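Local atomic coordinates of zinc phosphodiesterase ELAC protein 1 (Homo sapiens, PDB entry 3ZWF), a protein that cleaves RNA as a dinuclear zinc phosphodiesterase, with some tRNA 3'-processing activity, and removes 2',3'-cyclic phosphate from tRNAs during their repair. Residues T59-D64 / Y92-L97; D99-T104 / Y116-L121. All blocks are in the same frame, centred on the assembly; numbering follows the deposited sequence.

Contact 1. Residues T59-D64 / Y92-L97; sequences THLHGD and YGPVGL. With ZN (zinc ion), chain E; ZN (zinc ion), chain D.
Thr-59 CA lies 6.4 Å from Gly-93 CA and His-60 CA 6.3 Å from Pro-94 CA, and no hydrogen bond joins the two segments. Segment 59-64 is a loop with an inverse gamma turn centred on Leu-61; segment 92-97 ends strand 89-94 and passes through a type II beta turn, Pro-94 to Leu-97, closed by Leu-97 N to Pro-94 O at 3.1 Å. Leu-61 CG, anti to the carbonyl carbon (chi1 -63°), lies 3.9 Å from Pro-94 CG. The branches part: Leu-61 CD1 comes within 3.4 Å of Val-95 O, and Leu-61 CD2 meets Leu-97 CD1 at 4.2 Å. Leu-107 of the second subunit also packs on Leu-61. The loop carries the HxHxDH motif of the metallo-beta-lactamase fold, completed by His-65. Leu-61 points toward segment 92-97, whereas His-60 CB points away and its ring goes to the metal. His-60 NE2 (2.3 Å) and His-62 ND1 bind one zinc ion, shared with His-180 and Asp-251; Asp-64 OD2 binds the other, with His-65, Asp-251 and His-311, and water 1 bridges both. The His-60 ring is held at both nitrogens: ND1 donates, nearly in the ring plane, to Thr-59 OG1 (3.0 Å, 159°), itself hydrogen-bonded to Asp-34.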
loop_
_atom_site.group_PDB
_atom_site.type_symbol
_atom_site.label_atom_id
_atom_site.label_comp_id
_atom_site.label_asym_id
_atom_site.label_seq_id
_atom_site.Cartn_x
_atom_site.Cartn_y
_atom_site.Cartn_z
ATOM N N THR A 59 11.422 -6.075 8.776
ATOM C CA THR A 59 12.557 -5.561 9.606
ATOM C C THR A 59 12.119 -4.554 10.663
ATOM O O THR A 59 12.644 -4.523 11.751
ATOM C CB THR A 59 13.632 -4.898 8.781
ATOM O OG1 THR A 59 13.064 -3.816 8.015
ATOM C CG2 THR A 59 14.306 -5.917 7.823
ATOM N N HIS A 60 11.079 -3.755 10.351
ATOM C CA HIS A 60 10.595 -2.732 11.258
ATOM C C HIS A 60 9.286 -2.165 10.758
ATOM O O HIS A 60 9.028 -2.237 9.563
ATOM C CB HIS A 60 11.608 -1.636 11.527
ATOM C CG HIS A 60 11.929 -0.730 10.367
ATOM N ND1 HIS A 60 12.602 -1.149 9.225
ATOM C CD2 HIS A 60 11.866 0.616 10.292
ATOM C CE1 HIS A 60 12.811 -0.101 8.445
ATOM N NE2 HIS A 60 12.378 0.985 9.066
ATOM N N LEU A 61 8.539 -1.580 11.688
ATOM C CA LEU A 61 7.207 -1.066 11.358
ATOM C C LEU A 61 7.215 0.400 10.909
ATOM O O LEU A 61 6.457 1.224 11.457
ATOM C CB LEU A 61 6.275 -1.289 12.566
ATOM C CG LEU A 61 6.045 -2.759 12.927
ATOM C CD1 LEU A 61 5.086 -2.944 14.115
ATOM C CD2 LEU A 61 5.518 -3.515 11.691
ATOM N N HIS A 62 8.025 0.702 9.885
ATOM C CA HIS A 62 7.898 1.934 9.100
ATOM C C HIS A 62 7.180 1.560 7.839
ATOM O O HIS A 62 7.381 0.499 7.303
ATOM C CB HIS A 62 9.237 2.566 8.797
ATOM C CG HIS A 62 9.734 3.442 9.894
ATOM N ND1 HIS A 62 11.058 3.783 10.017
ATOM C CD2 HIS A 62 9.078 4.087 10.886
ATOM C CE1 HIS A 62 11.198 4.602 11.039
ATOM N NE2 HIS A 62 10.005 4.786 11.600
ATOM N N GLY A 63 6.296 2.432 7.353
ATOM C CA GLY A 63 5.406 2.060 6.283
ATOM C C GLY A 63 6.034 1.603 4.973
ATOM O O GLY A 63 5.472 0.741 4.280
ATOM N N ASP A 64 7.220 2.124 4.660
ATOM C CA ASP A 64 7.968 1.757 3.463
ATOM C C ASP A 64 8.546 0.337 3.528
ATOM O O ASP A 64 9.148 -0.125 2.558
ATOM C CB ASP A 64 9.124 2.759 3.110
ATOM C CG ASP A 64 10.031 3.069 4.246
ATOM O OD1 ASP A 64 9.573 3.352 5.393
ATOM O OD2 ASP A 64 11.251 3.023 3.989
ATOM N N TYR A 92 7.143 -13.132 9.947
ATOM C CA TYR A 92 7.919 -12.715 11.113
ATOM C C TYR A 92 8.077 -11.217 11.136
ATOM O O TYR A 92 8.452 -10.627 10.125
ATOM C CB TYR A 92 9.322 -13.375 11.054
ATOM C CG TYR A 92 9.262 -14.887 11.098
ATOM C CD1 TYR A 92 9.092 -15.628 9.933
ATOM C CD2 TYR A 92 9.426 -15.595 12.306
ATOM C CE1 TYR A 92 9.027 -17.021 9.975
ATOM C CE2 TYR A 92 9.349 -16.968 12.341
ATOM C CZ TYR A 92 9.166 -17.677 11.171
ATOM O OH TYR A 92 9.085 -19.068 11.246
ATOM N N GLY A 93 7.790 -10.567 12.252
ATOM C CA GLY A 93 8.045 -9.128 12.346
ATOM C C GLY A 93 7.818 -8.589 13.733
ATOM O O GLY A 93 7.564 -9.367 14.669
ATOM N N PRO A 94 8.025 -7.287 13.918
ATOM C CA PRO A 94 7.895 -6.737 15.235
ATOM C C PRO A 94 6.503 -6.851 15.844
ATOM O O PRO A 94 5.519 -6.879 15.136
ATOM C CB PRO A 94 8.287 -5.268 15.057
ATOM C CG PRO A 94 8.996 -5.201 13.776
ATOM C CD PRO A 94 8.432 -6.263 12.938
ATOM N N VAL A 95 6.459 -6.894 17.171
ATOM C CA VAL A 95 5.200 -6.754 17.908
ATOM C C VAL A 95 4.357 -5.628 17.305
ATOM O O VAL A 95 4.833 -4.508 17.145
ATOM C CB VAL A 95 5.456 -6.484 19.419
ATOM C CG1 VAL A 95 4.137 -6.092 20.153
ATOM C CG2 VAL A 95 6.058 -7.700 20.050
ATOM N N GLY A 96 3.086 -5.939 17.041
ATOM C CA GLY A 96 2.136 -5.008 16.435
ATOM C C GLY A 96 1.715 -5.461 15.057
ATOM O O GLY A 96 0.610 -5.102 14.561
ATOM N N LEU A 97 2.569 -6.246 14.418
ATOM C CA LEU A 97 2.303 -6.673 13.044
ATOM C C LEU A 97 1.101 -7.630 12.936
ATOM O O LEU A 97 0.307 -7.548 12.001
ATOM C CB LEU A 97 3.557 -7.303 12.406
ATOM C CG LEU A 97 3.407 -7.731 10.953
ATOM C CD1 LEU A 97 3.174 -6.525 10.037
ATOM C CD2 LEU A 97 4.715 -8.472 10.476
HETATM ZN ZN ZN E . 12.734 3.233 8.766
HETATM ZN ZN ZN D . 12.928 2.806 5.373
HETATM O O HOH W 1 11.596 3.157 7.048
#

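Contact 2. Residues D99-T104 / Y116-L121; sequences DFIWRT and YVVHEL. With EDO (1,2-ethanediol), chain I.
Ile-101 of helix 97-107 points its CB toward strand 116-121, where Tyr-116 and Val-118 receive it. The short helix and strand segments run roughly antiparallel, at 148°, their axes 9.8 Å apart at closest approach. From Ile-101 CB, 4.2 Å from Tyr-116 OH, the side chain divides. Ile-101 CG2, anti to the backbone N, reaches the phenol end of Tyr-116, 3.4 Å from Tyr-116 OH and 3.7 Å from Tyr-116 CZ, approaching the ring obliquely. The other branch leaves through CG1, anti to the carbonyl carbon (chi1 -61°), and its extended chi2 of 161° carries Ile-101 CD1 to Val-118 CG2 at 3.8 Å. That same Val-118 CG2 lies at the edge of the Tyr-116 ring, in its plane, so Val-118 flanks the ring while Ile-101 spans both residues. Ile-91 of the neighbouring parallel strand 89-94 and Leu-69 and Leu-73 of helix 69-79 also pack on Ile-101. The contact packs helix against sheet in the beta-alpha-beta unit formed by strand 89-94, helix 97-107 and strand 116-121. A 1,2-ethanediol, probably from the crystallisation liquor, lies over one face of the Tyr-116 ring, and its O1 donates to Tyr-116 O; its C2 also sits at the edge of the Trp-102 indole. Further along the strand, water 2 accepts from Asp-99 N at 2.9 Å and donates to Glu-120 OE2 at 2.6 Å. Arg-98 N also donates to OE2. The positive N-terminal end of the helix would probably favour the charged form of Glu-120, though the like charge of Asp-99, whose OD2 lies 5.7 Å from Glu-120 OE2, should offset part of this.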
loop_
_atom_site.group_PDB
_atom_site.type_symbol
_atom_site.label_atom_id
_atom_site.label_comp_id
_atom_site.label_asym_id
_atom_site.label_seq_id
_atom_site.Cartn_x
_atom_site.Cartn_y
_atom_site.Cartn_z
ATOM N N ASP A 99 -1.673 -7.959 14.730
ATOM C CA ASP A 99 -2.992 -7.264 14.850
ATOM C C ASP A 99 -3.253 -6.388 13.642
ATOM O O ASP A 99 -4.380 -6.300 13.168
ATOM C CB ASP A 99 -3.030 -6.433 16.127
ATOM C CG ASP A 99 -3.073 -7.303 17.404
ATOM O OD1 ASP A 99 -3.419 -8.507 17.317
ATOM O OD2 ASP A 99 -2.760 -6.765 18.493
ATOM N N PHE A 100 -2.205 -5.760 13.104
ATOM C CA PHE A 100 -2.316 -4.945 11.919
ATOM C C PHE A 100 -2.890 -5.756 10.771
ATOM O O PHE A 100 -3.841 -5.335 10.093
ATOM C CB PHE A 100 -0.978 -4.335 11.488
ATOM C CG PHE A 100 -1.048 -3.636 10.178
ATOM C CD1 PHE A 100 -1.693 -2.427 10.072
ATOM C CD2 PHE A 100 -0.482 -4.192 9.036
ATOM C CE1 PHE A 100 -1.785 -1.779 8.829
ATOM C CE2 PHE A 100 -0.533 -3.528 7.807
ATOM C CZ PHE A 100 -1.175 -2.329 7.716
ATOM N N ILE A 101 -2.317 -6.922 10.528
ATOM C CA ILE A 101 -2.763 -7.780 9.424
ATOM C C ILE A 101 -4.216 -8.275 9.674
ATOM O O ILE A 101 -5.082 -8.176 8.792
ATOM C CB ILE A 101 -1.796 -8.971 9.141
ATOM C CG1 ILE A 101 -0.405 -8.469 8.746
ATOM C CG2 ILE A 101 -2.372 -9.853 8.049
ATOM C CD1 ILE A 101 0.697 -9.504 8.886
ATOM N N TRP A 102 -4.494 -8.766 10.886
ATOM C CA TRP A 102 -5.800 -9.302 11.208
ATOM C C TRP A 102 -6.886 -8.241 10.999
ATOM O O TRP A 102 -7.921 -8.482 10.367
ATOM C CB TRP A 102 -5.846 -9.780 12.675
ATOM C CG TRP A 102 -7.155 -10.192 13.066
ATOM C CD1 TRP A 102 -8.156 -9.403 13.643
ATOM C CD2 TRP A 102 -7.735 -11.482 12.867
ATOM N NE1 TRP A 102 -9.291 -10.144 13.804
ATOM C CE2 TRP A 102 -9.066 -11.422 13.349
ATOM C CE3 TRP A 102 -7.261 -12.693 12.337
ATOM C CZ2 TRP A 102 -9.919 -12.528 13.324
ATOM C CZ3 TRP A 102 -8.116 -13.795 12.314
ATOM C CH2 TRP A 102 -9.428 -13.700 12.803
ATOM N N ARG A 103 -6.639 -7.067 11.557
ATOM C CA ARG A 103 -7.661 -5.984 11.556
ATOM C C ARG A 103 -7.875 -5.506 10.133
ATOM O O ARG A 103 -9.006 -5.206 9.715
ATOM C CB ARG A 103 -7.211 -4.797 12.404
ATOM C CG ARG A 103 -7.231 -5.077 13.926
ATOM C CD ARG A 103 -7.228 -3.758 14.705
ATOM N NE ARG A 103 -6.357 -3.847 15.871
ATOM C CZ ARG A 103 -6.601 -4.570 16.961
ATOM N NH1 ARG A 103 -7.724 -5.276 17.085
ATOM N NH2 ARG A 103 -5.710 -4.581 17.942
ATOM N N THR A 104 -6.784 -5.427 9.369
ATOM C CA THR A 104 -6.858 -4.922 7.980
ATOM C C THR A 104 -7.630 -5.907 7.080
ATOM O O THR A 104 -8.457 -5.513 6.263
ATOM C CB THR A 104 -5.465 -4.556 7.424
ATOM O OG1 THR A 104 -4.880 -3.616 8.342
ATOM C CG2 THR A 104 -5.558 -3.927 5.985
ATOM N N TYR A 116 -2.248 -18.289 7.326
ATOM C CA TYR A 116 -0.988 -17.634 7.671
ATOM C C TYR A 116 -0.843 -17.556 9.191
ATOM O O TYR A 116 -1.815 -17.642 9.923
ATOM C CB TYR A 116 -0.873 -16.242 7.050
ATOM C CG TYR A 116 -1.780 -15.219 7.665
ATOM C CD1 TYR A 116 -3.118 -15.113 7.278
ATOM C CD2 TYR A 116 -1.300 -14.336 8.610
ATOM C CE1 TYR A 116 -3.957 -14.170 7.871
ATOM C CE2 TYR A 116 -2.102 -13.407 9.201
ATOM C CZ TYR A 116 -3.436 -13.314 8.828
ATOM O OH TYR A 116 -4.225 -12.374 9.438
ATOM N N VAL A 117 0.392 -17.384 9.631
ATOM C CA VAL A 117 0.696 -17.176 11.054
ATOM C C VAL A 117 1.715 -16.041 11.157
ATOM O O VAL A 117 2.598 -15.901 10.310
ATOM C CB VAL A 117 1.223 -18.449 11.729
ATOM C CG1 VAL A 117 0.061 -19.421 11.959
ATOM C CG2 VAL A 117 2.342 -19.105 10.900
ATOM N N VAL A 118 1.543 -15.217 12.186
ATOM C CA VAL A 118 2.470 -14.122 12.426
ATOM C C VAL A 118 3.196 -14.354 13.745
ATOM O O VAL A 118 2.574 -14.506 14.824
ATOM C CB VAL A 118 1.790 -12.756 12.454
ATOM C CG1 VAL A 118 2.850 -11.665 12.603
ATOM C CG2 VAL A 118 0.890 -12.550 11.192
ATOM N N HIS A 119 4.516 -14.449 13.651
ATOM C CA HIS A 119 5.398 -14.616 14.829
ATOM C C HIS A 119 6.016 -13.276 15.124
ATOM O O HIS A 119 6.600 -12.643 14.189
ATOM C CB HIS A 119 6.454 -15.625 14.527
ATOM C CG HIS A 119 5.910 -16.971 14.200
ATOM N ND1 HIS A 119 5.030 -17.629 15.037
ATOM C CD2 HIS A 119 6.124 -17.802 13.153
ATOM C CE1 HIS A 119 4.745 -18.813 14.528
ATOM N NE2 HIS A 119 5.368 -18.927 13.368
ATOM N N GLU A 120 5.786 -12.767 16.329
ATOM C CA GLU A 120 6.227 -11.432 16.687
ATOM C C GLU A 120 7.529 -11.404 17.468
ATOM O O GLU A 120 7.644 -12.092 18.465
ATOM C CB GLU A 120 5.166 -10.695 17.470
ATOM C CG GLU A 120 3.933 -10.396 16.623
ATOM C CD GLU A 120 2.906 -9.518 17.317
ATOM O OE1 GLU A 120 2.737 -9.577 18.534
ATOM O OE2 GLU A 120 2.234 -8.731 16.581
ATOM N N LEU A 121 8.437 -10.540 17.020
ATOM C CA LEU A 121 9.691 -10.258 17.719
ATOM C C LEU A 121 9.538 -9.126 18.704
ATOM O O LEU A 121 9.024 -8.061 18.362
ATOM C CB LEU A 121 10.770 -9.865 16.711
ATOM C CG LEU A 121 11.396 -11.031 15.938
ATOM C CD1 LEU A 121 10.458 -11.716 15.001
ATOM C CD2 LEU A 121 12.558 -10.401 15.096
HETATM C C1 EDO I . -3.938 -16.143 11.723
HETATM O O1 EDO I . -4.358 -16.626 10.435
HETATM C C2 EDO I . -3.382 -14.731 11.640
HETATM O O2 EDO I . -3.032 -14.195 12.908
HETATM O O HOH W 2 -0.006 -7.569 17.060
#

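Overall arrangement
Contacts 1 and 2 follow each other in series along the chain, their centres about 10 Å apart on the same side of the chain's centre. Strand 89-94 leads from contact 1 through the turn into helix 97-107, which contact 2 lays against strand 116-121; the two strands are parallel neighbours in one mixed sheet. Gly-93 O and Leu-121 N, 2.8 Å apart, probably hydrogen-bond across them, and Glu-120 OE2 reaches back to Gly-96 N at 3.0 Å. Contact 1 thus ties the zinc-binding loop to the C-terminal end of strand 89-94, while contact 2 lies farther out, away from the annotated sites. Both touch the second subunit of the homodimer.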